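PDB 5FRW: positive phenol-degradative gene regulator from Ralstonia sp. E2, which binds phenol in this N-terminal sensory part and probably activates sigma-54-dependent transcription of phenol-degradation genes, using ATP and DNA binding by the rest of the protein. Local coordinates for residues A[108-113]-A[126-131]; A[122-127]-A[168-173]. All coordinates share one frame; numbering follows the deposited sequence.

Contact 1 (A[108-113]-A[126-131]). With IPH (phenol), chain C.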
ATOM      1  N   VAL A 108       1.425 -12.168  -1.638  1.00 30.57           N
ATOM      2  CA  VAL A 108       1.805 -13.383  -2.337  1.00 35.28           C
ATOM      3  C   VAL A 108       1.433 -14.592  -1.481  1.00 39.36           C
ATOM      4  O   VAL A 108       1.396 -14.503  -0.254  1.00 40.51           O
ATOM      5  CB  VAL A 108       3.340 -13.354  -2.672  1.00 36.38           C
ATOM      6  CG1 VAL A 108       4.183 -13.359  -1.399  1.00 40.17           C
ATOM      7  CG2 VAL A 108       3.745 -14.521  -3.562  1.00 37.23           C
ATOM      8  N   ARG A 109       1.142 -15.715  -2.127  1.00 35.83           N
ATOM      9  CA  ARG A 109       0.979 -16.983  -1.421  1.00 38.61           C
ATOM     10  C   ARG A 109       2.326 -17.664  -1.316  1.00 38.07           C
ATOM     11  O   ARG A 109       2.915 -18.048  -2.332  1.00 37.09           O
ATOM     12  CB  ARG A 109      -0.009 -17.900  -2.147  1.00 38.33           C
ATOM     13  CG  ARG A 109      -0.004 -19.346  -1.660  1.00 43.21           C
ATOM     14  CD  ARG A 109      -0.796 -19.491  -0.374  1.00 48.97           C
ATOM     15  NE  ARG A 109      -0.727 -20.835   0.191  1.00 55.55           N
ATOM     16  CZ  ARG A 109      -1.522 -21.840  -0.165  1.00 58.29           C
ATOM     17  NH1 ARG A 109      -2.436 -21.664  -1.106  1.00 60.53           N
ATOM     18  NH2 ARG A 109      -1.395 -23.024   0.410  1.00 62.22           N
ATOM     19  N   VAL A 110       2.822 -17.810  -0.091  1.00 40.97           N
ATOM     20  CA  VAL A 110       4.169 -18.333   0.114  1.00 36.94           C
ATOM     21  C   VAL A 110       4.156 -19.767   0.608  1.00 34.33           C
ATOM     22  O   VAL A 110       3.438 -20.103   1.546  1.00 35.88           O
ATOM     23  CB  VAL A 110       4.973 -17.474   1.123  1.00 33.72           C
ATOM     24  CG1 VAL A 110       6.461 -17.800   1.024  1.00 33.99           C
ATOM     25  CG2 VAL A 110       4.764 -15.997   0.858  1.00 33.09           C
ATOM     26  N   THR A 111       4.961 -20.607  -0.035  1.00 35.78           N
ATOM     27  CA  THR A 111       5.170 -21.986   0.406  1.00 40.41           C
ATOM     28  C   THR A 111       6.641 -22.277   0.616  1.00 35.73           C
ATOM     29  O   THR A 111       7.410 -22.273  -0.337  1.00 40.06           O
ATOM     30  CB  THR A 111       4.637 -23.003  -0.612  1.00 41.32           C
ATOM     31  OG1 THR A 111       3.262 -22.720  -0.903  1.00 46.37           O
ATOM     32  CG2 THR A 111       4.781 -24.422  -0.070  1.00 39.99           C
ATOM     33  N   PRO A 112       7.045 -22.532   1.861  1.00 37.77           N
ATOM     34  CA  PRO A 112       8.449 -22.884   2.063  1.00 39.65           C
ATOM     35  C   PRO A 112       8.775 -24.181   1.331  1.00 44.85           C
ATOM     36  O   PRO A 112       8.046 -25.158   1.492  1.00 51.96           O
ATOM     37  CB  PRO A 112       8.555 -23.064   3.577  1.00 37.66           C
ATOM     38  CG  PRO A 112       7.395 -22.314   4.133  1.00 40.49           C
ATOM     39  CD  PRO A 112       6.302 -22.477   3.128  1.00 38.16           C
ATOM     40  N   LEU A 113       9.830 -24.195   0.529  1.00 42.87           N
ATOM     41  CA  LEU A 113      10.211 -25.415  -0.181  1.00 45.11           C
ATOM     42  C   LEU A 113      11.181 -26.256   0.657  1.00 46.74           C
ATOM     43  O   LEU A 113      10.904 -27.408   0.965  1.00 50.94           O
ATOM     44  CB  LEU A 113      10.812 -25.066  -1.535  1.00 42.47           C
ATOM     45  CG  LEU A 113       9.737 -24.635  -2.524  1.00 43.60           C
ATOM     46  CD1 LEU A 113      10.354 -23.964  -3.754  1.00 45.75           C
ATOM     47  CD2 LEU A 113       8.888 -25.840  -2.898  1.00 45.17           C
ATOM     48  N   GLY A 126      17.340 -20.846   2.579  1.00 36.97           N
ATOM     49  CA  GLY A 126      15.909 -20.951   2.346  1.00 35.19           C
ATOM     50  C   GLY A 126      15.442 -20.828   0.902  1.00 33.10           C
ATOM     51  O   GLY A 126      15.808 -19.898   0.188  1.00 34.39           O
ATOM     52  N   GLU A 127      14.621 -21.771   0.467  1.00 34.68           N
ATOM     53  CA  GLU A 127      13.967 -21.657  -0.832  1.00 37.28           C
ATOM     54  C   GLU A 127      12.450 -21.752  -0.668  1.00 34.72           C
ATOM     55  O   GLU A 127      11.935 -22.588   0.078  1.00 37.15           O
ATOM     56  CB  GLU A 127      14.491 -22.723  -1.813  1.00 41.36           C
ATOM     57  CG  GLU A 127      15.044 -23.987  -1.156  1.00 53.80           C
ATOM     58  CD  GLU A 127      15.880 -24.882  -2.103  1.00 58.56           C
ATOM     59  OE1 GLU A 127      16.831 -24.386  -2.757  1.00 53.56           O
ATOM     60  OE2 GLU A 127      15.569 -26.093  -2.192  1.00 63.86           O
ATOM     61  N   PHE A 128      11.742 -20.866  -1.350  1.00 34.38           N
ATOM     62  CA  PHE A 128      10.297 -20.732  -1.189  1.00 34.99           C
ATOM     63  C   PHE A 128       9.661 -20.647  -2.556  1.00 33.62           C
ATOM     64  O   PHE A 128      10.267 -20.115  -3.483  1.00 36.72           O
ATOM     65  CB  PHE A 128       9.930 -19.473  -0.381  1.00 35.39           C
ATOM     66  CG  PHE A 128      10.627 -19.369   0.947  1.00 31.55           C
ATOM     67  CD1 PHE A 128      11.934 -18.930   1.027  1.00 34.09           C
ATOM     68  CD2 PHE A 128       9.966 -19.706   2.116  1.00 35.98           C
ATOM     69  CE1 PHE A 128      12.581 -18.836   2.262  1.00 31.37           C
ATOM     70  CE2 PHE A 128      10.603 -19.619   3.348  1.00 36.21           C
ATOM     71  CZ  PHE A 128      11.908 -19.186   3.419  1.00 32.18           C
ATOM     72  N   LEU A 129       8.438 -21.151  -2.664  1.00 34.90           N
ATOM     73  CA  LEU A 129       7.595 -20.949  -3.832  1.00 30.75           C
ATOM     74  C   LEU A 129       6.691 -19.735  -3.586  1.00 36.31           C
ATOM     75  O   LEU A 129       6.162 -19.561  -2.484  1.00 33.61           O
ATOM     76  CB  LEU A 129       6.776 -22.217  -4.102  1.00 32.68           C
ATOM     77  CG  LEU A 129       5.422 -22.169  -4.821  1.00 42.33           C
ATOM     78  CD1 LEU A 129       5.593 -21.971  -6.309  1.00 44.42           C
ATOM     79  CD2 LEU A 129       4.621 -23.443  -4.568  1.00 48.01           C
ATOM     80  N   TRP A 130       6.560 -18.888  -4.600  1.00 32.25           N
ATOM     81  CA  TRP A 130       5.661 -17.747  -4.575  1.00 34.16           C
ATOM     82  C   TRP A 130       4.558 -17.918  -5.608  1.00 37.37           C
ATOM     83  O   TRP A 130       4.831 -17.902  -6.809  1.00 41.52           O
ATOM     84  CB  TRP A 130       6.400 -16.456  -4.874  1.00 31.37           C
ATOM     85  CG  TRP A 130       7.072 -15.808  -3.692  1.00 34.95           C
ATOM     86  CD1 TRP A 130       6.930 -16.136  -2.373  1.00 30.46           C
ATOM     87  CD2 TRP A 130       7.993 -14.714  -3.738  1.00 29.37           C
ATOM     88  NE1 TRP A 130       7.700 -15.301  -1.596  1.00 32.14           N
ATOM     89  CE2 TRP A 130       8.361 -14.418  -2.414  1.00 31.75           C
ATOM     90  CE3 TRP A 130       8.539 -13.949  -4.775  1.00 31.15           C
ATOM     91  CZ2 TRP A 130       9.249 -13.389  -2.098  1.00 30.69           C
ATOM     92  CZ3 TRP A 130       9.432 -12.927  -4.451  1.00 28.16           C
ATOM     93  CH2 TRP A 130       9.765 -12.656  -3.127  1.00 26.75           C
ATOM     94  N   GLU A 131       3.317 -18.040  -5.149  1.00 37.98           N
ATOM     95  CA  GLU A 131       2.179 -18.157  -6.058  1.00 40.16           C
ATOM     96  C   GLU A 131       1.347 -16.884  -5.996  1.00 41.12           C
ATOM     97  O   GLU A 131       1.177 -16.296  -4.922  1.00 37.51           O
ATOM     98  CB  GLU A 131       1.330 -19.385  -5.712  1.00 36.22           C
ATOM     99  CG  GLU A 131       2.071 -20.699  -5.892  1.00 42.01           C
ATOM    100  CD  GLU A 131       1.321 -21.894  -5.334  1.00 51.26           C
ATOM    101  OE1 GLU A 131       1.281 -22.059  -4.089  1.00 50.21           O
ATOM    102  OE2 GLU A 131       0.781 -22.678  -6.148  1.00 60.49           O
TER
HETATM  103  C1  IPH C1209       8.649 -14.614   2.270  1.00 36.13           C
HETATM  104  C2  IPH C1209       9.595 -15.622   2.086  1.00 29.92           C
HETATM  105  C3  IPH C1209      10.572 -15.835   3.044  1.00 31.28           C
HETATM  106  C4  IPH C1209      10.593 -15.039   4.180  1.00 33.58           C
HETATM  107  C5  IPH C1209       9.652 -14.036   4.368  1.00 26.10           C
HETATM  108  C6  IPH C1209       8.675 -13.819   3.407  1.00 33.15           C
HETATM  109  O1  IPH C1209       7.661 -14.393   1.296  1.00 33.28           O
HETATM  110  O   HOH W   1       3.044 -20.958  -2.694  1.00 39.81           O
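V110 and W130, a non-hydrogen-bonded pair, point side by side off one face of the beta hairpin of strands 109-118 and 123-131 and meet the bound phenol's hydroxyl. W130 NE1 donates a hydrogen bond to phenol O1 (3.0 Å, angle at the hydrogen 151°), and H102 ND1 bonds the same ligand. V110 CG1 lies in the indole plane at its edge, 3.8 Å from W130 CD1, while V110 CG2 comes within 3.3 Å of phenol O1. F128, on the same sheet face, turns one ring face to the ligand: phenol C3 stands over the ring centre, the phenol plane steeply inclined. The hairpin itself thus lines part of the pocket.

A second shell steadies these rings. P112 CB rests 3.9 Å from F128 CD2. V108 CG1 sits over the indole face, 4.2 Å from the centroid of the five-membered ring, in a CH-pi contact; its CG2, anti to the backbone N, presses on W130 CB. The indole also neighbours C185 of the zinc site.

Two antiparallel hydrogen-bonded pairs, R109 with E131 and T111 with L129, hold the strands, and L113 N adds a bond to E127 O (2.7 Å). On the other sheet face, R109 runs alongside E131, yet its NH1 bonds K28 O of the second subunit. A water sits among T111 OG1, E131 OE1 and R109 O, 2.9 Å from R109 O.

Contact 2 (A[122-127]-A[168-173])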
ATOM      1  N   GLY A 122      23.860 -18.680  13.242  1.00 39.77           N
ATOM      2  CA  GLY A 122      24.028 -17.867  12.050  1.00 37.32           C
ATOM      3  C   GLY A 122      23.936 -18.644  10.750  1.00 36.62           C
ATOM      4  O   GLY A 122      24.507 -18.251   9.739  1.00 39.01           O
ATOM      5  N   VAL A 123      23.207 -19.750  10.760  1.00 36.13           N
ATOM      6  CA  VAL A 123      23.061 -20.544   9.554  1.00 35.83           C
ATOM      7  C   VAL A 123      21.652 -20.339   8.953  1.00 39.54           C
ATOM      8  O   VAL A 123      20.649 -20.435   9.670  1.00 34.87           O
ATOM      9  CB  VAL A 123      23.316 -22.038   9.846  1.00 39.80           C
ATOM     10  CG1 VAL A 123      22.879 -22.918   8.682  1.00 47.27           C
ATOM     11  CG2 VAL A 123      24.789 -22.267  10.164  1.00 45.64           C
ATOM     12  N   TYR A 124      21.594 -20.025   7.654  1.00 35.38           N
ATOM     13  CA  TYR A 124      20.320 -19.925   6.941  1.00 38.28           C
ATOM     14  C   TYR A 124      20.455 -20.301   5.477  1.00 35.77           C
ATOM     15  O   TYR A 124      21.318 -19.796   4.756  1.00 39.55           O
ATOM     16  CB  TYR A 124      19.710 -18.522   7.025  1.00 34.90           C
ATOM     17  CG  TYR A 124      18.318 -18.449   6.386  1.00 35.57           C
ATOM     18  CD1 TYR A 124      17.187 -18.859   7.089  1.00 36.91           C
ATOM     19  CD2 TYR A 124      18.140 -17.990   5.082  1.00 34.93           C
ATOM     20  CE1 TYR A 124      15.910 -18.807   6.515  1.00 34.86           C
ATOM     21  CE2 TYR A 124      16.861 -17.935   4.495  1.00 34.44           C
ATOM     22  CZ  TYR A 124      15.761 -18.344   5.228  1.00 30.05           C
ATOM     23  OH  TYR A 124      14.510 -18.307   4.677  1.00 34.86           O
ATOM     24  N   HIS A 125      19.577 -21.186   5.046  1.00 34.91           N
ATOM     25  CA  HIS A 125      19.441 -21.484   3.634  1.00 37.94           C
ATOM     26  C   HIS A 125      17.965 -21.713   3.378  1.00 33.71           C
ATOM     27  O   HIS A 125      17.386 -22.652   3.923  1.00 39.16           O
ATOM     28  CB  HIS A 125      20.293 -22.709   3.254  1.00 40.62           C
ATOM     29  CG  HIS A 125      20.441 -22.912   1.781  1.00 42.93           C
ATOM     30  ND1 HIS A 125      19.555 -23.671   1.040  1.00 45.15           N
ATOM     31  CD2 HIS A 125      21.365 -22.450   0.904  1.00 41.20           C
ATOM     32  CE1 HIS A 125      19.932 -23.676  -0.228  1.00 41.06           C
ATOM     33  NE2 HIS A 125      21.028 -22.942  -0.338  1.00 47.15           N
ATOM     34  N   GLY A 126      17.340 -20.846   2.579  1.00 36.97           N
ATOM     35  CA  GLY A 126      15.909 -20.951   2.346  1.00 35.19           C
ATOM     36  C   GLY A 126      15.442 -20.828   0.902  1.00 33.10           C
ATOM     37  O   GLY A 126      15.808 -19.898   0.188  1.00 34.39           O
ATOM     38  N   GLU A 127      14.621 -21.771   0.467  1.00 34.68           N
ATOM     39  CA  GLU A 127      13.967 -21.657  -0.832  1.00 37.28           C
ATOM     40  C   GLU A 127      12.450 -21.752  -0.668  1.00 34.72           C
ATOM     41  O   GLU A 127      11.935 -22.588   0.078  1.00 37.15           O
ATOM     42  CB  GLU A 127      14.491 -22.723  -1.813  1.00 41.36           C
ATOM     43  CG  GLU A 127      15.044 -23.987  -1.156  1.00 53.80           C
ATOM     44  CD  GLU A 127      15.880 -24.882  -2.103  1.00 58.56           C
ATOM     45  OE1 GLU A 127      16.831 -24.386  -2.757  1.00 53.56           O
ATOM     46  OE2 GLU A 127      15.569 -26.093  -2.192  1.00 63.86           O
ATOM     47  N   LYS A 168      21.538 -10.919  10.995  1.00 32.20           N
ATOM     48  CA  LYS A 168      22.584 -10.806   9.977  1.00 32.95           C
ATOM     49  C   LYS A 168      21.966 -10.659   8.599  1.00 32.70           C
ATOM     50  O   LYS A 168      20.784 -10.951   8.398  1.00 31.74           O
ATOM     51  CB  LYS A 168      23.553 -11.996  10.018  1.00 37.91           C
ATOM     52  CG  LYS A 168      22.912 -13.349   9.905  1.00 39.92           C
ATOM     53  CD  LYS A 168      23.964 -14.456  10.058  1.00 40.17           C
ATOM     54  CE  LYS A 168      24.906 -14.481   8.871  1.00 43.28           C
ATOM     55  NZ  LYS A 168      25.997 -15.466   9.083  1.00 50.28           N
ATOM     56  N   THR A 169      22.739 -10.156   7.648  1.00 29.53           N
ATOM     57  CA  THR A 169      22.165  -9.857   6.338  1.00 35.31           C
ATOM     58  C   THR A 169      21.953 -11.142   5.551  1.00 35.73           C
ATOM     59  O   THR A 169      22.894 -11.884   5.251  1.00 33.63           O
ATOM     60  CB  THR A 169      23.046  -8.889   5.531  1.00 37.29           C
ATOM     61  OG1 THR A 169      23.207  -7.672   6.264  1.00 34.21           O
ATOM     62  CG2 THR A 169      22.403  -8.577   4.202  1.00 33.57           C
ATOM     63  N   ILE A 170      20.693 -11.410   5.258  1.00 30.54           N
ATOM     64  CA  ILE A 170      20.300 -12.543   4.453  1.00 31.46           C
ATOM     65  C   ILE A 170      19.721 -11.956   3.176  1.00 37.03           C
ATOM     66  O   ILE A 170      18.684 -11.281   3.218  1.00 33.78           O
ATOM     67  CB  ILE A 170      19.248 -13.426   5.172  1.00 31.11           C
ATOM     68  CG1 ILE A 170      19.703 -13.797   6.584  1.00 33.49           C
ATOM     69  CG2 ILE A 170      18.879 -14.658   4.333  1.00 33.53           C
ATOM     70  CD1 ILE A 170      20.969 -14.650   6.643  1.00 34.86           C
ATOM     71  N   LEU A 171      20.394 -12.163   2.051  1.00 33.15           N
ATOM     72  CA  LEU A 171      19.888 -11.640   0.792  1.00 31.96           C
ATOM     73  C   LEU A 171      19.089 -12.701   0.050  1.00 33.98           C
ATOM     74  O   LEU A 171      19.438 -13.880   0.082  1.00 30.59           O
ATOM     75  CB  LEU A 171      21.026 -11.142  -0.092  1.00 36.83           C
ATOM     76  CG  LEU A 171      21.880  -9.985   0.414  1.00 42.38           C
ATOM     77  CD1 LEU A 171      22.925  -9.646  -0.638  1.00 47.34           C
ATOM     78  CD2 LEU A 171      21.022  -8.775   0.724  1.00 39.54           C
ATOM     79  N   TYR A 172      18.010 -12.281  -0.610  1.00 34.76           N
ATOM     80  CA  TYR A 172      17.225 -13.185  -1.457  1.00 32.82           C
ATOM     81  C   TYR A 172      17.296 -12.829  -2.921  1.00 31.09           C
ATOM     82  O   TYR A 172      17.445 -11.669  -3.285  1.00 32.28           O
ATOM     83  CB  TYR A 172      15.757 -13.190  -1.072  1.00 30.64           C
ATOM     84  CG  TYR A 172      15.406 -13.935   0.184  1.00 28.63           C
ATOM     85  CD1 TYR A 172      15.684 -13.402   1.434  1.00 27.36           C
ATOM     86  CD2 TYR A 172      14.731 -15.138   0.117  1.00 26.69           C
ATOM     87  CE1 TYR A 172      15.321 -14.071   2.584  1.00 30.10           C
ATOM     88  CE2 TYR A 172      14.353 -15.810   1.251  1.00 27.70           C
ATOM     89  CZ  TYR A 172      14.648 -15.276   2.488  1.00 30.45           C
ATOM     90  OH  TYR A 172      14.255 -15.955   3.628  1.00 29.14           O
ATOM     91  N   ARG A 173      17.139 -13.848  -3.752  1.00 36.02           N
ATOM     92  CA  ARG A 173      17.108 -13.676  -5.194  1.00 36.22           C
ATOM     93  C   ARG A 173      15.973 -14.498  -5.776  1.00 33.61           C
ATOM     94  O   ARG A 173      15.719 -15.619  -5.334  1.00 31.41           O
ATOM     95  CB  ARG A 173      18.445 -14.095  -5.804  1.00 39.19           C
ATOM     96  CG  ARG A 173      18.756 -13.445  -7.144  1.00 49.65           C
ATOM     97  CD  ARG A 173      20.229 -13.642  -7.507  1.00 55.78           C
ATOM     98  NE  ARG A 173      20.978 -12.389  -7.410  1.00 60.48           N
ATOM     99  CZ  ARG A 173      22.300 -12.301  -7.495  1.00 63.92           C
ATOM    100  NH1 ARG A 173      23.037 -13.399  -7.666  1.00 63.61           N
ATOM    101  NH2 ARG A 173      22.888 -11.114  -7.396  1.00 67.26           N
TER
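Y124 and Y172 meet hydroxyl to hydroxyl, their OH atoms 2.6 Å apart in a hydrogen bond that either could donate. The Y124 oxygen arrives at the edge of the Y172 ring, near its plane, and Y172 OH has a second partner in T162 OG1 of helix 152-166. At the other end of the contact, K168 NZ donates to G122 O (3.2 Å), lying in the carbonyl plane on a lone pair; the lysine chain bends at chi3 (-69°) to reach it. G122 has a positive phi and forms a G1 beta bulge with V123, both facing N118.

Apolar contact fills the middle. The Y124 side chain crosses those of I170 and Y172 at about a right angle: I170 CG2 lies 3.5 Å from Y124 CD2, and Y172 CZ lies 4.0 Å from Y124 CE2. A chi1 of -175° carries the Y124 ring obliquely forward over the strand, and its OH passes 3.8 Å from CA of G126, which has no side chain.

The axes of segments 123-127 and 170-173 run 17° apart, 9.0 Å at closest approach, with strand 185-191 between them. This is second-neighbour packing on one face of a four-stranded antiparallel sheet, beside the pocket where Y172 touches phenol.

After the small sheet of strands 23-26, 31-34 and 37-43 and the helices that follow it, strand 109-118 turns directly into strand 123-131, so contact 1 closes a short hairpin. Contact 2 starts from the early half of that second strand and closes a much longer loop, which runs through helices 134-143 and 152-166 before reaching strand 170-176. The loops cross rather than nest: contact 1 begins before segment 122-127 and ends at 131, inside the loop of contact 2, and G126 and E127 belong to both. Together they tie the sheet from its outermost strand 109-118 to its other edge, strand 170-176, with strand 185-191 inserted later between. Packing of F128 CE1 against Y172 OH, 3.6 Å apart, joins them beside the phenol.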